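Local coordinates for colicin-D (Escherichia coli, PDB 5ZNM), which kills Escherichia coli and closely related bacteria by inhibiting protein synthesis, the piece described here comprising its central domain and C-terminal tRNase domain, at residues Leu50-Gln58 with Tyr264-Glu275; Arg187-Ile196 with Arg207-Pro215. All blocks are in the same frame, centred on the assembly; numbering follows the deposited sequence.

Overall arrangement
Both contacts lie on the same side of the chain's centre, in the central domain of colicin D, with their own centres about 14 Å apart. Contact 2 is nested along the chain inside the long loop that contact 1 closes: Leu50-Gln58 comes first, the hairpin partners Arg187-Ile196 and Arg207-Pro215 follow, and Tyr264-Glu275 comes last. A mixed four-stranded sheet links them, because strand 49-51 of contact 1 runs parallel to strand 207-212 of contact 2, with Leu50 hydrogen-bonded through its backbone to Leu210 and Asn212. Strands 56-61, 262-267 and 274-281 belong to a second, antiparallel sheet, so residues 50-58 pass from one sheet to the other. Each contact also touches the second subunit.

Contact 1 of 2, residues Leu50-Gln58 with Tyr264-Glu275; sequences LNNTASSVQ and YWRPDAAGTGVE
Arg266 reaches across to the type II turn Thr53-Ser56, its CG between the backbone N and the carbonyl carbon (chi1 61°) and its chain extended from there to NE. NH2 donates to Ser56 O at 3.2 Å, in the guanidinium plane and on a lone pair of that carbonyl, while NH1 makes a weak bond to Asn51 O and a better one to a water that in turn donates to Ser56 O. Thr53 O sits over one face of the group, 3.2 Å from CZ, without being hydrogen-bonded to it; its bond comes from Ser56 OG. NE forms a salt bridge with Glu275 OE2 at 2.6 Å. That oxygen is gripped twice: its anti lone pair faces Arg266, and its syn lone pair receives Ser55 N at 2.7 Å, almost straight (173°).

Arg266 and Glu275 form an antiparallel hydrogen-bonded pair of the hairpin made by strands 262-267 and 274-281, whose connecting loop holds a type I turn at Asp268-Gly271. Gln58 OE1 accepts from Asn51 N, and NE2 donates to Asn51 O and Ser56 OG. A second water bridges Asn52 O and Pro267 O. Asn52 ND2 lies at the edge of the Tyr264 ring, 2.9 Å from Tyr264 OH at an angle too poor for a hydrogen bond, while OD1 is bonded to a glycerol. Ala54 CB rests on Ala269 CB at 3.9 Å.

Contact 2 of 2, residues Arg187-Ile196 with Arg207-Pro215; sequences RDTATGLDKI and RTILVNPVP
The guanidinium of Arg187 passes Pro213 obliquely, its NH2 4.0 Å from Pro213 CB, and presents its edge to the carboxylate of Asp194. There NE forms a salt bridge with Asp194 OD1 at 2.8 Å, approaching from above the carboxylate plane, and NH1 and, weakly, NH2 continue to the backbone oxygens of Gln26 and Asn25. This cluster sits at the open end of an antiparallel beta hairpin, strands 194-198 and 207-212. Two hydrogen-bonded pairs, Asp194 with Val211 and Ile196 with Ile209, flank the non-hydrogen-bonded pair Lys195 with Leu210. The first is joined by Asp194 N to Val211 O at 3.0 Å and the return bond from Val211 N; in the second, both donors lie nearly along the C=O axis of their acceptors.

On the face bearing Asp194, Ile196, Ile209 and Val211, CD1 of Ile196 meets Val211 CG2 at 3.9 Å, and Phe262 and Tyr264 pack against Ile196. Leu193 packs on Ala38 and Met42 of helix 32-42. With CG anti to the backbone N (chi1 -178°), the Lys195 chain is carried out past Thr208, crossing it at a slant; the methyl CG2 of Thr208 comes tightly against Lys195 CD at 3.5 Å.

Contact 1 of 2, residues Leu50-Gln58 with Tyr264-Glu275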
ATOM      1  N   LEU A  50      12.384  11.161   2.912  1.00 18.93           N
ATOM      2  CA  LEU A  50      12.251   9.744   2.610  1.00 15.83           C
ATOM      3  C   LEU A  50      11.909   8.990   3.889  1.00 24.73           C
ATOM      4  O   LEU A  50      12.537   9.208   4.931  1.00 22.99           O
ATOM      5  CB  LEU A  50      13.556   9.186   2.038  1.00 20.26           C
ATOM      6  CG  LEU A  50      14.000   9.654   0.663  1.00 21.65           C
ATOM      7  CD1 LEU A  50      15.494   9.422   0.477  1.00 19.80           C
ATOM      8  CD2 LEU A  50      13.176   8.903  -0.388  1.00 18.28           C
ATOM      9  N   ASN A  51      10.933   8.098   3.817  1.00 17.21           N
ATOM     10  CA  ASN A  51      10.647   7.209   4.930  1.00 15.71           C
ATOM     11  C   ASN A  51      11.305   5.862   4.673  1.00 17.46           C
ATOM     12  O   ASN A  51      11.347   5.394   3.534  1.00 22.48           O
ATOM     13  CB  ASN A  51       9.139   7.041   5.126  1.00 19.58           C
ATOM     14  CG  ASN A  51       8.486   8.292   5.665  1.00 28.54           C
ATOM     15  OD1 ASN A  51       9.146   9.122   6.303  1.00 29.29           O
ATOM     16  ND2 ASN A  51       7.177   8.434   5.423  1.00 25.24           N
ATOM     17  N   ASN A  52      11.824   5.227   5.730  1.00 15.28           N
ATOM     18  CA  ASN A  52      12.391   3.895   5.568  1.00 18.65           C
ATOM     19  C   ASN A  52      11.341   2.790   5.742  1.00 19.01           C
ATOM     20  O   ASN A  52      11.638   1.728   6.282  1.00 26.90           O
ATOM     21  CB  ASN A  52      13.579   3.691   6.514  1.00 18.85           C
ATOM     22  CG  ASN A  52      14.883   4.266   5.956  1.00 22.01           C
ATOM     23  OD1 ASN A  52      15.947   4.165   6.579  1.00 27.29           O
ATOM     24  ND2 ASN A  52      14.807   4.864   4.783  1.00 15.41           N
ATOM     25  N   THR A  53      10.114   3.037   5.299  1.00 20.79           N
ATOM     26  CA  THR A  53       9.106   1.997   5.133  1.00 21.52           C
ATOM     27  C   THR A  53       9.552   1.001   4.066  1.00 20.74           C
ATOM     28  O   THR A  53       9.698   1.361   2.898  1.00 18.75           O
ATOM     29  CB  THR A  53       7.795   2.657   4.717  1.00 21.07           C
ATOM     30  OG1 THR A  53       7.547   3.777   5.583  1.00 25.77           O
ATOM     31  CG2 THR A  53       6.637   1.661   4.793  1.00 18.63           C
ATOM     32  N   ALA A  54       9.765  -0.252   4.451  1.00 16.66           N
ATOM     33  CA  ALA A  54      10.415  -1.176   3.528  1.00 18.51           C
ATOM     34  C   ALA A  54       9.499  -1.527   2.360  1.00 21.92           C
ATOM     35  O   ALA A  54       8.278  -1.645   2.518  1.00 17.49           O
ATOM     36  CB  ALA A  54      10.838  -2.451   4.256  1.00 16.37           C
ATOM     37  N   SER A  55      10.105  -1.696   1.181  1.00 15.87           N
ATOM     38  CA  SER A  55       9.400  -2.160  -0.015  1.00 19.20           C
ATOM     39  C   SER A  55       8.283  -1.209  -0.428  1.00 20.32           C
ATOM     40  O   SER A  55       7.249  -1.634  -0.931  1.00 19.16           O
ATOM     41  CB  SER A  55       8.839  -3.574   0.180  1.00 20.69           C
ATOM     42  OG  SER A  55       9.896  -4.505   0.373  1.00 23.97           O
ATOM     43  N   SER A  56       8.466   0.087  -0.220  1.00 16.71           N
ATOM     44  CA  SER A  56       7.401   1.042  -0.468  1.00 14.97           C
ATOM     45  C   SER A  56       7.737   1.916  -1.670  1.00 17.81           C
ATOM     46  O   SER A  56       8.896   2.087  -2.043  1.00 19.38           O
ATOM     47  CB  SER A  56       7.155   1.910   0.775  1.00 18.53           C
ATOM     48  OG  SER A  56       8.295   2.718   1.084  1.00 21.05           O
ATOM     49  N   VAL A  57       6.691   2.440  -2.291  1.00 19.23           N
ATOM     50  CA  VAL A  57       6.802   3.509  -3.283  1.00 15.39           C
ATOM     51  C   VAL A  57       6.378   4.799  -2.603  1.00 14.81           C
ATOM     52  O   VAL A  57       5.375   4.826  -1.881  1.00 18.53           O
ATOM     53  CB  VAL A  57       5.921   3.221  -4.515  1.00 16.98           C
ATOM     54  CG1 VAL A  57       6.003   4.383  -5.525  1.00 16.83           C
ATOM     55  CG2 VAL A  57       6.318   1.898  -5.163  1.00 17.81           C
ATOM     56  N   GLN A  58       7.131   5.878  -2.827  1.00 15.18           N
ATOM     57  CA  GLN A  58       6.834   7.121  -2.138  1.00 14.58           C
ATOM     58  C   GLN A  58       6.922   8.289  -3.103  1.00 17.65           C
ATOM     59  O   GLN A  58       7.742   8.303  -4.028  1.00 16.34           O
ATOM     60  CB  GLN A  58       7.788   7.371  -0.965  1.00 14.38           C
ATOM     61  CG  GLN A  58       7.589   6.385   0.196  1.00 14.33           C
ATOM     62  CD  GLN A  58       8.684   6.516   1.253  1.00 15.58           C
ATOM     63  OE1 GLN A  58       9.144   7.616   1.548  1.00 18.78           O
ATOM     64  NE2 GLN A  58       9.117   5.373   1.822  1.00 15.95           N
ATOM     65  N   TYR A 264      19.996   4.677  -2.519  1.00 16.46           N
ATOM     66  CA  TYR A 264      20.469   4.494  -1.150  1.00 15.80           C
ATOM     67  C   TYR A 264      19.885   3.191  -0.608  1.00 15.80           C
ATOM     68  O   TYR A 264      18.974   2.596  -1.199  1.00 16.82           O
ATOM     69  CB  TYR A 264      20.114   5.690  -0.253  1.00 12.57           C
ATOM     70  CG  TYR A 264      18.726   5.659   0.334  1.00 18.15           C
ATOM     71  CD1 TYR A 264      17.593   5.762  -0.477  1.00 19.50           C
ATOM     72  CD2 TYR A 264      18.540   5.517   1.696  1.00 22.88           C
ATOM     73  CE1 TYR A 264      16.317   5.729   0.066  1.00 15.77           C
ATOM     74  CE2 TYR A 264      17.271   5.472   2.245  1.00 19.77           C
ATOM     75  CZ  TYR A 264      16.165   5.583   1.435  1.00 20.22           C
ATOM     76  OH  TYR A 264      14.906   5.533   2.005  1.00 19.53           O
ATOM     77  N   TRP A 265      20.429   2.738   0.523  1.00 15.01           N
ATOM     78  CA  TRP A 265      19.996   1.495   1.158  1.00 17.30           C
ATOM     79  C   TRP A 265      19.209   1.786   2.432  1.00 17.49           C
ATOM     80  O   TRP A 265      19.561   2.703   3.176  1.00 17.76           O
ATOM     81  CB  TRP A 265      21.198   0.622   1.516  1.00 20.43           C
ATOM     82  CG  TRP A 265      21.961   0.138   0.353  1.00 18.29           C
ATOM     83  CD1 TRP A 265      23.018   0.761  -0.251  1.00 21.20           C
ATOM     84  CD2 TRP A 265      21.742  -1.078  -0.363  1.00 17.43           C
ATOM     85  NE1 TRP A 265      23.470   0.004  -1.299  1.00 22.42           N
ATOM     86  CE2 TRP A 265      22.707  -1.132  -1.390  1.00 19.43           C
ATOM     87  CE3 TRP A 265      20.825  -2.132  -0.232  1.00 19.89           C
ATOM     88  CZ2 TRP A 265      22.783  -2.192  -2.286  1.00 18.92           C
ATOM     89  CZ3 TRP A 265      20.902  -3.191  -1.121  1.00 19.64           C
ATOM     90  CH2 TRP A 265      21.877  -3.210  -2.141  1.00 21.90           C
ATOM     91  N   ARG A 266      18.158   1.010   2.683  1.00 15.70           N
ATOM     92  CA  ARG A 266      17.409   1.019   3.932  1.00 16.82           C
ATOM     93  C   ARG A 266      17.238  -0.410   4.414  1.00 12.40           C
ATOM     94  O   ARG A 266      17.394  -1.358   3.634  1.00 17.11           O
ATOM     95  CB  ARG A 266      16.020   1.676   3.802  1.00 14.46           C
ATOM     96  CG  ARG A 266      15.069   0.985   2.818  1.00 13.18           C
ATOM     97  CD  ARG A 266      13.734   1.777   2.662  1.00 15.46           C
ATOM     98  NE  ARG A 266      12.939   1.265   1.552  1.00 18.07           N
ATOM     99  CZ  ARG A 266      12.101   2.000   0.822  1.00 21.55           C
ATOM    100  NH1 ARG A 266      11.932   3.288   1.088  1.00 17.12           N
ATOM    101  NH2 ARG A 266      11.444   1.445  -0.189  1.00 16.81           N
ATOM    102  N   PRO A 267      16.934  -0.606   5.698  1.00 17.63           N
ATOM    103  CA  PRO A 267      16.677  -1.969   6.175  1.00 19.66           C
ATOM    104  C   PRO A 267      15.504  -2.590   5.432  1.00 15.99           C
ATOM    105  O   PRO A 267      14.587  -1.898   4.969  1.00 18.41           O
ATOM    106  CB  PRO A 267      16.372  -1.783   7.667  1.00 19.00           C
ATOM    107  CG  PRO A 267      17.058  -0.500   8.053  1.00 14.59           C
ATOM    108  CD  PRO A 267      16.911   0.375   6.799  1.00 14.81           C
ATOM    109  N   ASP A 268      15.551  -3.915   5.293  1.00 15.63           N
ATOM    110  CA  ASP A 268      14.433  -4.612   4.679  1.00 18.68           C
ATOM    111  C   ASP A 268      13.278  -4.746   5.673  1.00 15.85           C
ATOM    112  O   ASP A 268      13.332  -4.264   6.812  1.00 15.08           O
ATOM    113  CB  ASP A 268      14.878  -5.964   4.116  1.00 21.80           C
ATOM    114  CG  ASP A 268      15.420  -6.922   5.183  1.00 19.55           C
ATOM    115  OD1 ASP A 268      15.290  -6.651   6.391  1.00 21.36           O
ATOM    116  OD2 ASP A 268      15.985  -7.961   4.787  1.00 19.57           O
ATOM    117  N   ALA A 269      12.189  -5.366   5.212  1.00 15.28           N
ATOM    118  CA  ALA A 269      10.975  -5.438   6.027  1.00 20.30           C
ATOM    119  C   ALA A 269      11.223  -6.170   7.348  1.00 18.42           C
ATOM    120  O   ALA A 269      10.695  -5.772   8.396  1.00 17.22           O
ATOM    121  CB  ALA A 269       9.849  -6.107   5.227  1.00 12.69           C
ATOM    122  N   ALA A 270      12.016  -7.247   7.315  1.00 15.39           N
ATOM    123  CA  ALA A 270      12.368  -7.975   8.528  1.00 20.45           C
ATOM    124  C   ALA A 270      13.258  -7.157   9.450  1.00 23.87           C
ATOM    125  O   ALA A 270      13.310  -7.440  10.650  1.00 18.11           O
ATOM    126  CB  ALA A 270      13.076  -9.285   8.165  1.00 18.87           C
ATOM    127  N   GLY A 271      13.952  -6.156   8.913  1.00 20.43           N
ATOM    128  CA  GLY A 271      14.845  -5.317   9.678  1.00 20.02           C
ATOM    129  C   GLY A 271      16.231  -5.884   9.873  1.00 19.50           C
ATOM    130  O   GLY A 271      17.065  -5.225  10.508  1.00 22.11           O
ATOM    131  N   THR A 272      16.511  -7.077   9.339  1.00 16.58           N
ATOM    132  CA  THR A 272      17.789  -7.753   9.533  1.00 21.06           C
ATOM    133  C   THR A 272      18.637  -7.786   8.274  1.00 18.22           C
ATOM    134  O   THR A 272      19.784  -8.243   8.325  1.00 19.62           O
ATOM    135  CB  THR A 272      17.552  -9.189  10.027  1.00 22.93           C
ATOM    136  OG1 THR A 272      16.680  -9.870   9.110  1.00 20.72           O
ATOM    137  CG2 THR A 272      16.919  -9.154  11.411  1.00 18.23           C
ATOM    138  N   GLY A 273      18.097  -7.334   7.147  1.00 17.28           N
ATOM    139  CA  GLY A 273      18.827  -7.234   5.900  1.00 15.21           C
ATOM    140  C   GLY A 273      18.605  -5.861   5.286  1.00 12.66           C
ATOM    141  O   GLY A 273      18.160  -4.945   5.985  1.00 16.10           O
ATOM    142  N   VAL A 274      18.905  -5.690   3.997  1.00 15.62           N
ATOM    143  CA  VAL A 274      18.878  -4.369   3.371  1.00 15.31           C
ATOM    144  C   VAL A 274      18.210  -4.437   2.003  1.00 15.49           C
ATOM    145  O   VAL A 274      18.133  -5.494   1.368  1.00 21.78           O
ATOM    146  CB  VAL A 274      20.296  -3.746   3.221  1.00 15.38           C
ATOM    147  CG1 VAL A 274      20.953  -3.556   4.583  1.00 16.31           C
ATOM    148  CG2 VAL A 274      21.173  -4.601   2.333  1.00 15.56           C
ATOM    149  N   GLU A 275      17.727  -3.277   1.547  1.00 17.26           N
ATOM    150  CA  GLU A 275      17.132  -3.166   0.222  1.00 15.33           C
ATOM    151  C   GLU A 275      17.519  -1.837  -0.398  1.00 16.62           C
ATOM    152  O   GLU A 275      17.573  -0.812   0.290  1.00 18.42           O
ATOM    153  CB  GLU A 275      15.596  -3.288   0.256  1.00 21.00           C
ATOM    154  CG  GLU A 275      14.906  -2.328   1.177  1.00 29.77           C
ATOM    155  CD  GLU A 275      13.383  -2.393   1.058  1.00 33.70           C
ATOM    156  OE1 GLU A 275      12.820  -3.508   0.916  1.00 33.55           O
ATOM    157  OE2 GLU A 275      12.753  -1.324   1.118  1.00 24.36           O
TER
HETATM  158  O   HOH W   1      13.101  -0.315   6.834  1.00 24.74           O
HETATM  159  O   HOH W   2      10.402   4.515  -1.277  1.00 18.46           O

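Contact 2 of 2, residues Arg187-Ile196 with Arg207-Pro215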
ATOM      1  N   ARG A 187      23.746   9.885  10.058  1.00 21.35           N
ATOM      2  CA  ARG A 187      22.854   9.927  11.206  1.00 22.37           C
ATOM      3  C   ARG A 187      23.123  11.182  12.022  1.00 26.62           C
ATOM      4  O   ARG A 187      24.259  11.437  12.436  1.00 26.17           O
ATOM      5  CB  ARG A 187      23.025   8.672  12.062  1.00 19.25           C
ATOM      6  CG  ARG A 187      22.360   8.707  13.438  1.00 23.01           C
ATOM      7  CD  ARG A 187      20.821   8.594  13.361  1.00 20.65           C
ATOM      8  NE  ARG A 187      20.342   7.594  12.402  1.00 22.05           N
ATOM      9  CZ  ARG A 187      20.103   6.310  12.679  1.00 23.08           C
ATOM     10  NH1 ARG A 187      20.325   5.819  13.898  1.00 25.51           N
ATOM     11  NH2 ARG A 187      19.645   5.506  11.727  1.00 22.84           N
ATOM     12  N   ASP A 188      22.074  11.968  12.239  1.00 20.10           N
ATOM     13  CA  ASP A 188      22.120  13.136  13.106  1.00 23.48           C
ATOM     14  C   ASP A 188      21.804  12.673  14.526  1.00 25.46           C
ATOM     15  O   ASP A 188      20.670  12.279  14.820  1.00 23.67           O
ATOM     16  CB  ASP A 188      21.125  14.189  12.624  1.00 20.70           C
ATOM     17  CG  ASP A 188      21.189  15.475  13.432  1.00 29.43           C
ATOM     18  OD1 ASP A 188      21.769  15.478  14.540  1.00 26.80           O
ATOM     19  OD2 ASP A 188      20.648  16.489  12.958  1.00 33.93           O
ATOM     20  N   THR A 189      22.801  12.727  15.409  1.00 23.12           N
ATOM     21  CA  THR A 189      22.599  12.244  16.767  1.00 24.97           C
ATOM     22  C   THR A 189      21.673  13.148  17.569  1.00 26.87           C
ATOM     23  O   THR A 189      21.134  12.712  18.590  1.00 30.54           O
ATOM     24  CB  THR A 189      23.950  12.084  17.487  1.00 29.65           C
ATOM     25  OG1 THR A 189      24.697  13.305  17.418  1.00 29.62           O
ATOM     26  CG2 THR A 189      24.784  10.985  16.837  1.00 29.62           C
ATOM     27  N   ALA A 190      21.467  14.389  17.136  1.00 25.90           N
ATOM     28  CA  ALA A 190      20.573  15.273  17.871  1.00 24.69           C
ATOM     29  C   ALA A 190      19.104  14.981  17.579  1.00 29.36           C
ATOM     30  O   ALA A 190      18.257  15.135  18.465  1.00 27.42           O
ATOM     31  CB  ALA A 190      20.884  16.732  17.544  1.00 25.14           C
ATOM     32  N   THR A 191      18.778  14.568  16.356  1.00 19.38           N
ATOM     33  CA  THR A 191      17.388  14.328  15.985  1.00 20.16           C
ATOM     34  C   THR A 191      17.035  12.861  15.838  1.00 21.36           C
ATOM     35  O   THR A 191      15.847  12.534  15.853  1.00 24.95           O
ATOM     36  CB  THR A 191      17.048  15.003  14.648  1.00 24.10           C
ATOM     37  OG1 THR A 191      17.867  14.438  13.606  1.00 22.90           O
ATOM     38  CG2 THR A 191      17.248  16.516  14.714  1.00 25.77           C
ATOM     39  N   GLY A 192      18.015  11.987  15.630  1.00 19.06           N
ATOM     40  CA  GLY A 192      17.698  10.623  15.254  1.00 22.69           C
ATOM     41  C   GLY A 192      17.233  10.453  13.823  1.00 23.19           C
ATOM     42  O   GLY A 192      16.733   9.381  13.479  1.00 22.70           O
ATOM     43  N   LEU A 193      17.359  11.487  12.985  1.00 19.92           N
ATOM     44  CA  LEU A 193      17.081  11.410  11.555  1.00 18.93           C
ATOM     45  C   LEU A 193      18.375  11.201  10.781  1.00 20.06           C
ATOM     46  O   LEU A 193      19.476  11.433  11.286  1.00 25.49           O
ATOM     47  CB  LEU A 193      16.401  12.689  11.041  1.00 17.01           C
ATOM     48  CG  LEU A 193      15.066  13.095  11.668  1.00 21.74           C
ATOM     49  CD1 LEU A 193      14.642  14.479  11.163  1.00 23.11           C
ATOM     50  CD2 LEU A 193      13.982  12.043  11.403  1.00 28.23           C
ATOM     51  N   ASP A 194      18.235  10.774   9.533  1.00 18.44           N
ATOM     52  CA  ASP A 194      19.386  10.679   8.652  1.00 20.85           C
ATOM     53  C   ASP A 194      19.319  11.780   7.611  1.00 19.73           C
ATOM     54  O   ASP A 194      18.265  12.380   7.368  1.00 20.69           O
ATOM     55  CB  ASP A 194      19.463   9.313   7.975  1.00 19.15           C
ATOM     56  CG  ASP A 194      19.679   8.196   8.969  1.00 31.57           C
ATOM     57  OD1 ASP A 194      20.696   8.231   9.704  1.00 27.99           O
ATOM     58  OD2 ASP A 194      18.818   7.296   9.026  1.00 34.59           O
ATOM     59  N   LYS A 195      20.464  12.051   6.994  1.00 20.94           N
ATOM     60  CA  LYS A 195      20.524  13.093   5.979  1.00 19.78           C
ATOM     61  C   LYS A 195      21.328  12.593   4.796  1.00 17.10           C
ATOM     62  O   LYS A 195      22.424  12.049   4.972  1.00 22.26           O
ATOM     63  CB  LYS A 195      21.145  14.378   6.545  1.00 23.16           C
ATOM     64  CG  LYS A 195      21.210  15.546   5.558  1.00 36.42           C
ATOM     65  CD  LYS A 195      21.471  16.856   6.309  1.00 39.85           C
ATOM     66  CE  LYS A 195      22.302  17.836   5.501  1.00 43.76           C
ATOM     67  NZ  LYS A 195      22.428  19.155   6.191  1.00 45.15           N
ATOM     68  N   ILE A 196      20.768  12.777   3.604  1.00 17.22           N
ATOM     69  CA  ILE A 196      21.460  12.562   2.339  1.00 18.12           C
ATOM     70  C   ILE A 196      21.638  13.924   1.674  1.00 21.38           C
ATOM     71  O   ILE A 196      20.722  14.752   1.689  1.00 21.77           O
ATOM     72  CB  ILE A 196      20.664  11.588   1.443  1.00 16.66           C
ATOM     73  CG1 ILE A 196      20.762  10.164   2.009  1.00 17.48           C
ATOM     74  CG2 ILE A 196      21.150  11.626   0.014  1.00 17.20           C
ATOM     75  CD1 ILE A 196      19.672   9.242   1.473  1.00 21.44           C
ATOM     76  N   ARG A 207      21.398  19.904  -2.284  1.00 18.95           N
ATOM     77  CA  ARG A 207      20.057  19.550  -1.831  1.00 23.06           C
ATOM     78  C   ARG A 207      20.172  18.599  -0.649  1.00 25.27           C
ATOM     79  O   ARG A 207      20.788  17.532  -0.758  1.00 21.84           O
ATOM     80  CB  ARG A 207      19.260  18.908  -2.963  1.00 20.91           C
ATOM     81  CG  ARG A 207      17.751  19.201  -2.990  1.00 31.66           C
ATOM     82  CD  ARG A 207      17.174  19.658  -1.666  1.00 33.80           C
ATOM     83  NE  ARG A 207      15.848  20.253  -1.830  1.00 35.08           N
ATOM     84  CZ  ARG A 207      14.937  20.343  -0.863  1.00 31.79           C
ATOM     85  NH1 ARG A 207      15.190  19.857   0.352  1.00 22.47           N
ATOM     86  NH2 ARG A 207      13.770  20.915  -1.113  1.00 25.85           N
ATOM     87  N   THR A 208      19.556  18.976   0.462  1.00 17.51           N
ATOM     88  CA  THR A 208      19.425  18.109   1.625  1.00 19.12           C
ATOM     89  C   THR A 208      18.134  17.293   1.553  1.00 19.48           C
ATOM     90  O   THR A 208      17.058  17.856   1.336  1.00 21.85           O
ATOM     91  CB  THR A 208      19.420  18.963   2.884  1.00 23.65           C
ATOM     92  OG1 THR A 208      20.701  19.593   3.030  1.00 29.18           O
ATOM     93  CG2 THR A 208      19.091  18.103   4.089  1.00 22.60           C
ATOM     94  N   ILE A 209      18.237  15.978   1.743  1.00 17.98           N
ATOM     95  CA  ILE A 209      17.065  15.105   1.837  1.00 14.73           C
ATOM     96  C   ILE A 209      17.095  14.464   3.208  1.00 17.24           C
ATOM     97  O   ILE A 209      18.125  13.916   3.606  1.00 17.43           O
ATOM     98  CB  ILE A 209      17.054  14.030   0.735  1.00 17.17           C
ATOM     99  CG1 ILE A 209      16.969  14.688  -0.644  1.00 23.68           C
ATOM    100  CG2 ILE A 209      15.892  13.046   0.937  1.00 16.11           C
ATOM    101  CD1 ILE A 209      17.521  13.817  -1.732  1.00 26.27           C
ATOM    102  N   LEU A 210      15.999  14.590   3.946  1.00 19.35           N
ATOM    103  CA  LEU A 210      15.889  13.983   5.266  1.00 20.15           C
ATOM    104  C   LEU A 210      15.425  12.538   5.130  1.00 21.71           C
ATOM    105  O   LEU A 210      14.686  12.192   4.206  1.00 18.53           O
ATOM    106  CB  LEU A 210      14.900  14.771   6.129  1.00 16.14           C
ATOM    107  CG  LEU A 210      15.271  16.231   6.383  1.00 22.91           C
ATOM    108  CD1 LEU A 210      14.169  16.950   7.140  1.00 23.76           C
ATOM    109  CD2 LEU A 210      16.583  16.327   7.143  1.00 26.19           C
ATOM    110  N   VAL A 211      15.847  11.689   6.061  1.00 17.51           N
ATOM    111  CA  VAL A 211      15.361  10.313   6.083  1.00 15.78           C
ATOM    112  C   VAL A 211      14.807  10.042   7.468  1.00 16.95           C
ATOM    113  O   VAL A 211      15.523  10.202   8.464  1.00 18.42           O
ATOM    114  CB  VAL A 211      16.461   9.298   5.732  1.00 20.79           C
ATOM    115  CG1 VAL A 211      15.894   7.898   5.706  1.00 22.41           C
ATOM    116  CG2 VAL A 211      17.087   9.613   4.386  1.00 17.78           C
ATOM    117  N   ASN A 212      13.532   9.658   7.537  1.00 17.20           N
ATOM    118  CA  ASN A 212      12.953   9.181   8.782  1.00 18.73           C
ATOM    119  C   ASN A 212      13.252   7.680   8.875  1.00 17.89           C
ATOM    120  O   ASN A 212      12.676   6.917   8.106  1.00 19.16           O
ATOM    121  CB  ASN A 212      11.449   9.448   8.818  1.00 19.92           C
ATOM    122  CG  ASN A 212      10.818   9.084  10.152  1.00 21.77           C
ATOM    123  OD1 ASN A 212      11.413   8.390  10.993  1.00 17.82           O
ATOM    124  ND2 ASN A 212       9.580   9.526  10.338  1.00 18.79           N
ATOM    125  N   PRO A 213      14.140   7.231   9.743  1.00 17.40           N
ATOM    126  CA  PRO A 213      14.512   5.815   9.746  1.00 18.96           C
ATOM    127  C   PRO A 213      13.472   4.898  10.362  1.00 21.38           C
ATOM    128  O   PRO A 213      13.640   3.682  10.271  1.00 21.54           O
ATOM    129  CB  PRO A 213      15.817   5.792  10.561  1.00 19.80           C
ATOM    130  CG  PRO A 213      15.752   6.958  11.423  1.00 21.95           C
ATOM    131  CD  PRO A 213      14.893   7.995  10.750  1.00 12.93           C
ATOM    132  N   VAL A 214      12.406   5.420  10.960  1.00 16.89           N
ATOM    133  CA  VAL A 214      11.362   4.595  11.559  1.00 19.32           C
ATOM    134  C   VAL A 214      10.354   4.243  10.471  1.00 19.51           C
ATOM    135  O   VAL A 214       9.748   5.157   9.892  1.00 20.48           O
ATOM    136  CB  VAL A 214      10.669   5.323  12.716  1.00 19.35           C
ATOM    137  CG1 VAL A 214       9.647   4.403  13.375  1.00 16.45           C
ATOM    138  CG2 VAL A 214      11.690   5.834  13.746  1.00 21.92           C
ATOM    139  N   PRO A 215      10.112   2.955  10.193  1.00 17.15           N
ATOM    140  CA  PRO A 215       9.060   2.603   9.232  1.00 19.22           C
ATOM    141  C   PRO A 215       7.750   3.260   9.622  1.00 18.62           C
ATOM    142  O   PRO A 215       7.401   3.347  10.799  1.00 18.55           O
ATOM    143  CB  PRO A 215       8.985   1.073   9.321  1.00 18.10           C
ATOM    144  CG  PRO A 215      10.385   0.666   9.815  1.00 15.06           C
ATOM    145  CD  PRO A 215      10.749   1.759  10.783  1.00 13.95           C
TER